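PDB 6N6Q: cytochrome P450 (CYP102L1) from Mycobacterium phage Adler, which binds haem and probably acts as a monooxygenase that inserts an oxygen atom into an organic substrate. Local coordinates for residues Ala304-Pro318 and Ala432-Pro444. Numbering follows the deposited sequence.
Sequences ARAEVDAMWPGRTFP and ALAAILHQFELEP
H438 carries the contact by reaching from the last turn of helix 422-439 into the loop that follows helix 298-311. With CG anti to the backbone N (chi1 -176°), its imidazole enters the bend of residues 312-318. NE2 donates to the backbone O of W312 at 3.0 Å, the acceptor lying close to the ring plane, while ND1 donates to Q439 OE1 at 2.6 Å. These two bonds, at the two nitrogens of the ring, fix its rotation. P318 lies over one face in a CH-pi contact, its CG 3.7 Å from the ring centroid and almost on the normal. Over the other face passes R315, bent at chi2 and chi3, its NE offset toward the rim and its guanidinium steeply inclined to the imidazole. A salt bridge of 3.0 Å from R315 NH2 to D309 OD1 ties this arginine back to the helix; D309 also pairs with R470.

Farther along, R305 extends over the end of helix 422-439, where NH1 makes weak bonds, both bent, to the backbone O atoms of L437 and F440; L437 O also accepts from R470. CD2 of L437 covers one face of that guanidinium, and CD1 meets A304 CB at 3.7 Å. V308 CG1 rests on A434 CB at 4.0 Å. The two helices, whose axes approach to 9.0 Å, run nearly perpendicular, consistent with helices J and L of the P450 fold. L437 also packs on helix 265-296, F440 turns to helix 119-145, and strand 440-444 pairs with strand 464-469.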
loop_
_atom_site.group_PDB
_atom_site.type_symbol
_atom_site.label_atom_id
_atom_site.label_comp_id
_atom_site.label_asym_id
_atom_site.label_seq_id
_atom_site.Cartn_x
_atom_site.Cartn_y
_atom_site.Cartn_z
ATOM N N ALA A 304 6.674 -3.500 22.614
ATOM C CA ALA A 304 7.390 -3.580 21.344
ATOM C C ALA A 304 8.847 -3.165 21.506
ATOM O O ALA A 304 9.747 -3.807 20.953
ATOM C CB ALA A 304 6.695 -2.717 20.292
ATOM N N ARG A 305 9.099 -2.095 22.266
ATOM C CA ARG A 305 10.474 -1.667 22.498
ATOM C C ARG A 305 11.260 -2.715 23.274
ATOM O O ARG A 305 12.482 -2.813 23.118
ATOM C CB ARG A 305 10.495 -0.328 23.235
ATOM C CG ARG A 305 11.740 0.504 22.982
ATOM C CD ARG A 305 11.654 1.862 23.663
ATOM N NE ARG A 305 10.471 2.617 23.257
ATOM C CZ ARG A 305 10.406 3.384 22.173
ATOM N NH1 ARG A 305 11.458 3.498 21.375
ATOM N NH2 ARG A 305 9.286 4.036 21.884
ATOM N N ALA A 306 10.582 -3.509 24.105
ATOM C CA ALA A 306 11.268 -4.581 24.820
ATOM C C ALA A 306 11.600 -5.745 23.898
ATOM O O ALA A 306 12.618 -6.420 24.095
ATOM C CB ALA A 306 10.418 -5.062 25.995
ATOM N N GLU A 307 10.761 -5.997 22.889
ATOM C CA GLU A 307 11.026 -7.092 21.964
ATOM C C GLU A 307 12.201 -6.771 21.049
ATOM O O GLU A 307 12.996 -7.658 20.714
ATOM C CB GLU A 307 9.776 -7.400 21.143
ATOM C CG GLU A 307 9.851 -8.703 20.363
ATOM C CD GLU A 307 8.646 -8.914 19.467
ATOM O OE1 GLU A 307 8.320 -7.999 18.678
ATOM O OE2 GLU A 307 8.017 -9.991 19.556
ATOM N N VAL A 308 12.331 -5.509 20.635
ATOM C CA VAL A 308 13.450 -5.125 19.781
ATOM C C VAL A 308 14.723 -4.887 20.583
ATOM O O VAL A 308 15.823 -4.966 20.020
ATOM C CB VAL A 308 13.103 -3.881 18.946
ATOM C CG1 VAL A 308 11.850 -4.134 18.115
ATOM C CG2 VAL A 308 12.917 -2.663 19.839
ATOM N N ASP A 309 14.608 -4.596 21.882
ATOM C CA ASP A 309 15.801 -4.501 22.719
ATOM C C ASP A 309 16.390 -5.880 22.983
ATOM O O ASP A 309 17.617 -6.044 23.003
ATOM C CB ASP A 309 15.473 -3.798 24.036
ATOM C CG ASP A 309 15.312 -2.298 23.874
ATOM O OD1 ASP A 309 15.439 -1.802 22.733
ATOM O OD2 ASP A 309 15.055 -1.614 24.888
ATOM N N ALA A 310 15.534 -6.884 23.180
ATOM C CA ALA A 310 16.022 -8.234 23.438
ATOM C C ALA A 310 16.652 -8.854 22.198
ATOM O O ALA A 310 17.551 -9.693 22.317
ATOM C CB ALA A 310 14.884 -9.115 23.952
ATOM N N MET A 311 16.197 -8.462 21.007
ATOM C CA MET A 311 16.762 -9.019 19.784
ATOM C C MET A 311 18.132 -8.424 19.477
ATOM O O MET A 311 19.062 -9.154 19.118
ATOM C CB MET A 311 15.803 -8.795 18.614
ATOM C CG MET A 311 16.261 -9.415 17.304
ATOM S SD MET A 311 16.230 -11.217 17.313
ATOM C CE MET A 311 14.479 -11.522 17.525
ATOM N N TRP A 312 18.277 -7.105 19.615
ATOM C CA TRP A 312 19.540 -6.414 19.361
ATOM C C TRP A 312 19.897 -5.591 20.592
ATOM O O TRP A 312 19.498 -4.423 20.709
ATOM C CB TRP A 312 19.452 -5.533 18.115
ATOM C CG TRP A 312 19.021 -6.268 16.881
ATOM C CD1 TRP A 312 19.818 -6.967 16.023
ATOM C CD2 TRP A 312 17.687 -6.371 16.365
ATOM N NE1 TRP A 312 19.064 -7.503 15.007
ATOM C CE2 TRP A 312 17.753 -7.151 15.193
ATOM C CE3 TRP A 312 16.445 -5.880 16.779
ATOM C CZ2 TRP A 312 16.623 -7.454 14.433
ATOM C CZ3 TRP A 312 15.325 -6.181 16.021
ATOM C CH2 TRP A 312 15.422 -6.960 14.863
ATOM N N PRO A 313 20.639 -6.169 21.535
ATOM C CA PRO A 313 21.033 -5.415 22.732
ATOM C C PRO A 313 21.943 -4.245 22.389
ATOM O O PRO A 313 22.555 -4.186 21.320
ATOM C CB PRO A 313 21.764 -6.459 23.586
ATOM C CG PRO A 313 21.245 -7.776 23.102
ATOM C CD PRO A 313 21.008 -7.591 21.632
ATOM N N GLY A 314 22.028 -3.304 23.325
ATOM C CA GLY A 314 22.785 -2.088 23.120
ATOM C C GLY A 314 22.029 -1.085 22.268
ATOM O O GLY A 314 21.011 -1.385 21.645
ATOM N N ARG A 315 22.547 0.142 22.246
ATOM C CA ARG A 315 21.937 1.219 21.479
ATOM C C ARG A 315 22.648 1.480 20.157
ATOM O O ARG A 315 22.361 2.485 19.499
ATOM C CB ARG A 315 21.878 2.500 22.314
ATOM C CG ARG A 315 20.881 2.453 23.474
ATOM C CD ARG A 315 19.418 2.425 23.008
ATOM N NE ARG A 315 18.995 1.111 22.525
ATOM C CZ ARG A 315 18.668 0.093 23.315
ATOM N NH1 ARG A 315 18.715 0.232 24.633
ATOM N NH2 ARG A 315 18.298 -1.067 22.789
ATOM N N THR A 316 23.566 0.606 19.758
ATOM C CA THR A 316 24.097 0.654 18.404
ATOM C C THR A 316 23.027 0.182 17.424
ATOM O O THR A 316 22.176 -0.644 17.760
ATOM C CB THR A 316 25.348 -0.218 18.289
ATOM O OG1 THR A 316 26.236 0.076 19.375
ATOM C CG2 THR A 316 26.074 0.042 16.974
ATOM N N PHE A 317 23.067 0.731 16.212
ATOM C CA PHE A 317 22.082 0.384 15.197
ATOM C C PHE A 317 22.017 -1.134 15.033
ATOM O O PHE A 317 23.066 -1.791 14.975
ATOM C CB PHE A 317 22.428 1.046 13.863
ATOM C CG PHE A 317 21.339 0.938 12.833
ATOM C CD1 PHE A 317 20.311 1.866 12.792
ATOM C CD2 PHE A 317 21.343 -0.090 11.904
ATOM C CE1 PHE A 317 19.308 1.772 11.844
ATOM C CE2 PHE A 317 20.342 -0.192 10.954
ATOM C CZ PHE A 317 19.324 0.741 10.923
ATOM N N PRO A 318 20.823 -1.722 14.981
ATOM C CA PRO A 318 20.720 -3.187 14.973
ATOM C C PRO A 318 21.380 -3.805 13.749
ATOM O O PRO A 318 21.247 -3.313 12.627
ATOM C CB PRO A 318 19.207 -3.432 14.976
ATOM C CG PRO A 318 18.630 -2.194 15.578
ATOM C CD PRO A 318 19.506 -1.076 15.105
ATOM N N ALA A 432 11.596 -1.203 9.451
ATOM C CA ALA A 432 11.481 0.238 9.644
ATOM C C ALA A 432 11.039 0.568 11.064
ATOM O O ALA A 432 11.607 1.453 11.715
ATOM C CB ALA A 432 10.504 0.826 8.625
ATOM N N LEU A 433 10.023 -0.140 11.564
ATOM C CA LEU A 433 9.529 0.128 12.911
ATOM C C LEU A 433 10.523 -0.332 13.969
ATOM O O LEU A 433 10.704 0.340 14.991
ATOM C CB LEU A 433 8.176 -0.548 13.118
ATOM C CG LEU A 433 6.979 0.162 12.489
ATOM C CD1 LEU A 433 5.760 -0.731 12.529
ATOM C CD2 LEU A 433 6.705 1.468 13.214
ATOM N N ALA A 434 11.171 -1.479 13.747
ATOM C CA ALA A 434 12.135 -1.981 14.720
ATOM C C ALA A 434 13.298 -1.014 14.889
ATOM O O ALA A 434 13.751 -0.768 16.012
ATOM C CB ALA A 434 12.642 -3.360 14.302
ATOM N N ALA A 435 13.786 -0.445 13.784
ATOM C CA ALA A 435 14.893 0.502 13.866
ATOM C C ALA A 435 14.481 1.779 14.588
ATOM O O ALA A 435 15.249 2.322 15.388
ATOM C CB ALA A 435 15.416 0.819 12.467
ATOM N N ILE A 436 13.271 2.271 14.323
ATOM C CA ILE A 436 12.819 3.511 14.948
ATOM C C ILE A 436 12.647 3.322 16.452
ATOM O O ILE A 436 13.116 4.140 17.252
ATOM C CB ILE A 436 11.521 4.001 14.279
ATOM C CG1 ILE A 436 11.805 4.447 12.842
ATOM C CG2 ILE A 436 10.893 5.131 15.081
ATOM C CD1 ILE A 436 10.566 4.763 12.039
ATOM N N LEU A 437 11.982 2.236 16.858
ATOM C CA LEU A 437 11.782 1.976 18.281
ATOM C C LEU A 437 13.097 1.700 19.000
ATOM O O LEU A 437 13.229 2.011 20.189
ATOM C CB LEU A 437 10.831 0.797 18.470
ATOM C CG LEU A 437 9.364 1.031 18.123
ATOM C CD1 LEU A 437 8.577 -0.244 18.347
ATOM C CD2 LEU A 437 8.802 2.169 18.957
ATOM N N HIS A 438 14.069 1.114 18.303
ATOM C CA HIS A 438 15.358 0.811 18.909
ATOM C C HIS A 438 16.211 2.061 19.097
ATOM O O HIS A 438 16.940 2.164 20.091
ATOM C CB HIS A 438 16.102 -0.214 18.050
ATOM C CG HIS A 438 17.403 -0.667 18.631
ATOM N ND1 HIS A 438 18.569 0.056 18.497
ATOM C CD2 HIS A 438 17.726 -1.777 19.335
ATOM C CE1 HIS A 438 19.552 -0.586 19.102
ATOM N NE2 HIS A 438 19.068 -1.701 19.618
ATOM N N GLN A 439 16.123 3.018 18.174
ATOM C CA GLN A 439 16.981 4.194 18.175
ATOM C C GLN A 439 16.341 5.423 18.801
ATOM O O GLN A 439 17.052 6.234 19.404
ATOM C CB GLN A 439 17.403 4.538 16.741
ATOM C CG GLN A 439 18.183 3.440 16.049
ATOM C CD GLN A 439 19.500 3.150 16.736
ATOM O OE1 GLN A 439 19.745 2.031 17.186
ATOM N NE2 GLN A 439 20.358 4.159 16.820
ATOM N N PHE A 440 15.029 5.593 18.669
ATOM C CA PHE A 440 14.358 6.802 19.121
ATOM C C PHE A 440 13.205 6.454 20.051
ATOM O O PHE A 440 12.722 5.320 20.085
ATOM C CB PHE A 440 13.817 7.628 17.946
ATOM C CG PHE A 440 14.839 7.928 16.891
ATOM C CD1 PHE A 440 15.744 8.962 17.058
ATOM C CD2 PHE A 440 14.888 7.183 15.724
ATOM C CE1 PHE A 440 16.682 9.243 16.087
ATOM C CE2 PHE A 440 15.824 7.460 14.749
ATOM C CZ PHE A 440 16.723 8.490 14.931
ATOM N N GLU A 441 12.773 7.457 20.808
ATOM C CA GLU A 441 11.502 7.424 21.510
ATOM C C GLU A 441 10.573 8.462 20.892
ATOM O O GLU A 441 11.018 9.506 20.407
ATOM C CB GLU A 441 11.675 7.678 23.012
ATOM C CG GLU A 441 12.270 9.025 23.372
ATOM C CD GLU A 441 12.618 9.118 24.845
ATOM O OE1 GLU A 441 12.940 8.070 25.445
ATOM O OE2 GLU A 441 12.561 10.234 25.405
ATOM N N LEU A 442 9.280 8.157 20.898
ATOM C CA LEU A 442 8.296 8.901 20.123
ATOM C C LEU A 442 7.535 9.856 21.035
ATOM O O LEU A 442 6.941 9.431 22.030
ATOM C CB LEU A 442 7.333 7.941 19.425
ATOM C CG LEU A 442 7.963 6.730 18.732
ATOM C CD1 LEU A 442 6.892 5.749 18.283
ATOM C CD2 LEU A 442 8.817 7.162 17.553
ATOM N N GLU A 443 7.551 11.141 20.689
ATOM C CA GLU A 443 6.778 12.147 21.408
ATOM C C GLU A 443 5.646 12.641 20.520
ATOM O O GLU A 443 5.911 13.293 19.496
ATOM C CB GLU A 443 7.668 13.315 21.838
ATOM C CG GLU A 443 6.927 14.410 22.596
ATOM C CD GLU A 443 7.814 15.597 22.931
ATOM O OE1 GLU A 443 9.035 15.524 22.678
ATOM O OE2 GLU A 443 7.287 16.608 23.445
ATOM N N PRO A 444 4.390 12.360 20.849
ATOM C CA PRO A 444 3.278 12.870 20.045
ATOM C C PRO A 444 3.040 14.350 20.313
ATOM O O PRO A 444 3.563 14.935 21.262
ATOM C CB PRO A 444 2.091 12.024 20.514
ATOM C CG PRO A 444 2.421 11.708 21.933
ATOM C CD PRO A 444 3.923 11.544 21.983
#